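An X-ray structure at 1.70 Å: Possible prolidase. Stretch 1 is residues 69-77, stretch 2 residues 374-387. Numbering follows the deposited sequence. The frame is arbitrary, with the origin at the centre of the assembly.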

# COMPACT_ATOMS: atom_id res chain seq x y z
N VAL A 69 14.72 -2.54 14.25
CA VAL A 69 14.79 -2.34 12.81
C VAL A 69 13.91 -3.40 12.18
O VAL A 69 13.91 -4.55 12.61
N MSE A 70 13.14 -2.99 11.18
CA MSE A 70 12.23 -3.89 10.50
C MSE A 70 12.21 -3.52 9.02
O MSE A 70 12.82 -2.53 8.62
N PRO A 71 11.55 -4.34 8.19
CA PRO A 71 11.51 -4.00 6.76
C PRO A 71 10.71 -2.71 6.62
O PRO A 71 9.86 -2.41 7.46
N GLY A 72 10.99 -1.94 5.57
CA GLY A 72 10.24 -0.71 5.39
C GLY A 72 8.77 -1.02 5.18
O GLY A 72 8.42 -2.09 4.66
N LEU A 73 7.88 -0.12 5.61
CA LEU A 73 6.46 -0.36 5.41
C LEU A 73 6.14 -0.20 3.93
O LEU A 73 6.87 0.45 3.20
N ILE A 74 5.06 -0.83 3.49
CA ILE A 74 4.62 -0.74 2.10
C ILE A 74 3.15 -0.35 2.13
O ILE A 74 2.39 -0.88 2.92
N ASN A 75 2.77 0.60 1.27
CA ASN A 75 1.37 1.02 1.21
C ASN A 75 0.88 0.69 -0.20
O ASN A 75 1.33 1.29 -1.17
N ALA A 76 -0.03 -0.27 -0.31
CA ALA A 76 -0.52 -0.70 -1.62
C ALA A 76 -1.61 0.14 -2.25
O ALA A 76 -2.11 -0.19 -3.33
N HIS A 77 -2.00 1.23 -1.60
CA HIS A 77 -3.05 2.06 -2.17
C HIS A 77 -2.86 3.52 -1.78
O HIS A 77 -3.26 3.95 -0.71
N ALA A 374 -0.29 -8.16 11.31
CA ALA A 374 -0.45 -6.86 10.67
C ALA A 374 0.90 -6.38 10.13
O ALA A 374 0.97 -5.83 9.02
N LEU A 375 1.96 -6.57 10.90
CA LEU A 375 3.29 -6.17 10.46
C LEU A 375 3.71 -7.01 9.26
O LEU A 375 4.39 -6.54 8.34
N HIS A 376 3.29 -8.27 9.26
CA HIS A 376 3.59 -9.20 8.17
C HIS A 376 2.85 -8.78 6.90
O HIS A 376 3.39 -8.88 5.79
N ALA A 377 1.62 -8.30 7.06
CA ALA A 377 0.79 -7.87 5.95
C ALA A 377 1.36 -6.60 5.31
O ALA A 377 1.35 -6.45 4.09
N ALA A 378 1.87 -5.71 6.15
CA ALA A 378 2.42 -4.44 5.67
C ALA A 378 3.77 -4.58 4.99
O ALA A 378 4.21 -3.66 4.29
N THR A 379 4.44 -5.71 5.18
CA THR A 379 5.76 -5.90 4.60
C THR A 379 5.85 -7.05 3.60
O THR A 379 5.75 -6.85 2.40
N ALA A 380 6.04 -8.26 4.12
CA ALA A 380 6.17 -9.43 3.27
C ALA A 380 4.97 -9.68 2.36
O ALA A 380 5.14 -9.89 1.16
N VAL A 381 3.76 -9.66 2.92
CA VAL A 381 2.58 -9.92 2.10
C VAL A 381 2.38 -8.83 1.05
O VAL A 381 2.17 -9.13 -0.12
N ASN A 382 2.47 -7.56 1.46
CA ASN A 382 2.33 -6.44 0.51
C ASN A 382 3.36 -6.59 -0.61
O ASN A 382 3.06 -6.35 -1.78
N ALA A 383 4.59 -6.98 -0.26
CA ALA A 383 5.64 -7.15 -1.26
C ALA A 383 5.25 -8.20 -2.29
O ALA A 383 5.41 -7.99 -3.49
N SER A 384 4.72 -9.33 -1.82
CA SER A 384 4.30 -10.39 -2.73
C SER A 384 3.13 -9.91 -3.58
O SER A 384 3.10 -10.12 -4.79
N ILE A 385 2.18 -9.25 -2.95
CA ILE A 385 1.02 -8.75 -3.66
C ILE A 385 1.41 -7.79 -4.78
O ILE A 385 0.89 -7.88 -5.89
N LEU A 386 2.36 -6.90 -4.50
CA LEU A 386 2.81 -5.93 -5.50
C LEU A 386 3.83 -6.48 -6.48
O LEU A 386 4.29 -5.77 -7.38
N GLY A 387 4.20 -7.75 -6.29
CA GLY A 387 5.16 -8.39 -7.18
C GLY A 387 6.60 -7.94 -7.03
O GLY A 387 7.39 -8.04 -7.98

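The two stretches meet along one side of a helix, which the strand 73-75 crosses at 67° with the axes only 6.4 Å apart. So close an approach leaves little room for side chains at the crossing itself, where the helix presents the small Ala 378 and the compact Thr 379. The CA atoms of Leu 73 and Thr 379, like those of Ile 74 and Ala 378, lie 5.6 Å apart.

Most of the contact is apolar, and Ile 74 is its centre, with the largest area covered by the other stretch. Its CA-to-CB bond points toward the helix, and with chi1 m and chi2 t, the arm that carries CD1 runs out straight beyond CB, and the branch at CB sends CG2 another way, so that the two methyls reach different neighbours. CD1 lies 3.9 Å from CB of Ala 383 and 3.6 Å from the backbone O of Thr 379, while CG2 packs 3.6 Å from CD1 of Leu 386. A branched residue suits this place because it fills space in both directions. Leu 386, in the m,t rotamer and pointing toward the strand, also receives Ala 76, whose CB is 4.1 Å from Leu 386 CD2; the single methyl of Ala 76 covers this corner of the chain without a long side chain.

At the other end, Met 70, present as selenomethionine, points toward the helix with chi angles p, t and m. This bent path carries CE to within 3.7 Å of Leu 375 CD2 and 3.8 Å of Thr 379 CG2, the flexible, unbranched chain spanning a stretch where the strand 69-71 stands farther from the helix. Leu 375 starts sideways, but its m,t rotamer brings its end nearer. Leu 73 does likewise, also as m,t, and sets CD2 3.9 Å from Ala 378 CB.

Thr 379 serves both apolar and polar needs. With chi1 p, its CG2 methyl lies 3.9 Å from Pro 71 CB and 3.7 Å from the backbone O of Gly 72, while its OG1 donates a hydrogen bond of 2.8 Å to the O of Leu 375, one turn back in the helix. The hydroxyl is thus satisfied within its own helix, and the methyl is free to pack against the strand. This residue lies in the wider pi-type turn at 377-381.

Polar contact between the stretches is sparse. Ile 74 N donates a weak hydrogen bond to Ala 378 O, 3.1 Å away, its N-H...O angle being 131°. The wider turn leaves this carbonyl without a helical partner among the residues here. Asn 382 points toward the strand with an off-well chi1 of -102°, and its CB lies 3.7 Å from Ile 74 CG2; its amide is probably turned over in the model. Asn 75, in contrast, points away from the helix, and its OD1 accepts a 3.0 Å hydrogen bond from His 77 N, bracing the corner where the chain turns. No water or bound group enters this account of the contact.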

# COMPACT_ATOMS: atom_id res chain seq x y z
CB VAL A 69 16.22 -2.46 12.26
CG1 VAL A 69 16.77 -3.85 12.53
CG2 VAL A 69 16.22 -2.17 10.75
CB MSE A 70 10.81 -3.77 11.10
CG MSE A 70 10.11 -2.40 10.90
SE MSE A 70 8.27 -2.30 11.45
CE MSE A 70 7.51 -3.25 9.99
CB PRO A 71 10.75 -5.17 6.14
CG PRO A 71 11.05 -6.33 7.08
CD PRO A 71 10.94 -5.66 8.43
CB LEU A 73 5.61 0.63 6.21
CG LEU A 73 5.64 0.50 7.74
CD1 LEU A 73 4.83 1.62 8.38
CD2 LEU A 73 5.08 -0.87 8.14
CB ILE A 74 4.78 -2.11 1.38
CG1 ILE A 74 6.26 -2.50 1.36
CG2 ILE A 74 4.22 -2.03 -0.04
CD1 ILE A 74 6.56 -3.83 0.69
CB ASN A 75 1.22 2.52 1.47
CG ASN A 75 -0.23 2.94 1.67
OD1 ASN A 75 -1.12 2.43 0.99
ND2 ASN A 75 -0.46 3.86 2.60
CB ALA A 76 -0.98 -2.16 -1.53
CB HIS A 77 -4.42 1.55 -1.69
CG HIS A 77 -5.58 2.17 -2.41
ND1 HIS A 77 -6.81 1.56 -2.48
CD2 HIS A 77 -5.69 3.34 -3.08
CE1 HIS A 77 -7.64 2.32 -3.18
NE2 HIS A 77 -6.98 3.41 -3.55
CB ALA A 374 -1.01 -5.85 11.66
CB LEU A 375 4.30 -6.34 11.61
CG LEU A 375 4.15 -5.31 12.73
CD1 LEU A 375 4.90 -5.77 13.96
CD2 LEU A 375 4.67 -3.95 12.23
CB HIS A 376 3.19 -10.61 8.60
CG HIS A 376 3.46 -11.66 7.56
ND1 HIS A 376 4.72 -11.94 7.09
CD2 HIS A 376 2.63 -12.54 6.95
CE1 HIS A 376 4.66 -12.94 6.23
NE2 HIS A 376 3.40 -13.32 6.13
CB ALA A 377 -0.64 -7.62 6.43
CB ALA A 378 2.53 -3.45 6.83
CB THR A 379 6.82 -6.09 5.72
OG1 THR A 379 6.44 -7.19 6.57
CG2 THR A 379 6.93 -4.84 6.58
CB ALA A 380 6.43 -10.66 4.14
CB VAL A 381 1.28 -10.05 2.95
CG1 VAL A 381 0.11 -10.40 2.04
CG2 VAL A 381 1.46 -11.13 4.02
CB ASN A 382 2.56 -5.09 1.23
CG ASN A 382 1.26 -4.34 1.54
OD1 ASN A 382 1.29 -3.25 2.15
ND2 ASN A 382 0.13 -4.89 1.14
CB ALA A 383 6.96 -7.54 -0.58
CB SER A 384 3.87 -11.65 -1.95
OG SER A 384 4.97 -12.22 -1.27
CB ILE A 385 0.04 -8.05 -2.70
CG1 ILE A 385 -0.55 -9.07 -1.73
CG2 ILE A 385 -1.07 -7.36 -3.49
CD1 ILE A 385 -1.41 -8.47 -0.64
CB LEU A 386 3.38 -4.69 -4.81
CG LEU A 386 2.40 -3.92 -3.92
CD1 LEU A 386 3.07 -2.65 -3.41
CD2 LEU A 386 1.15 -3.57 -4.69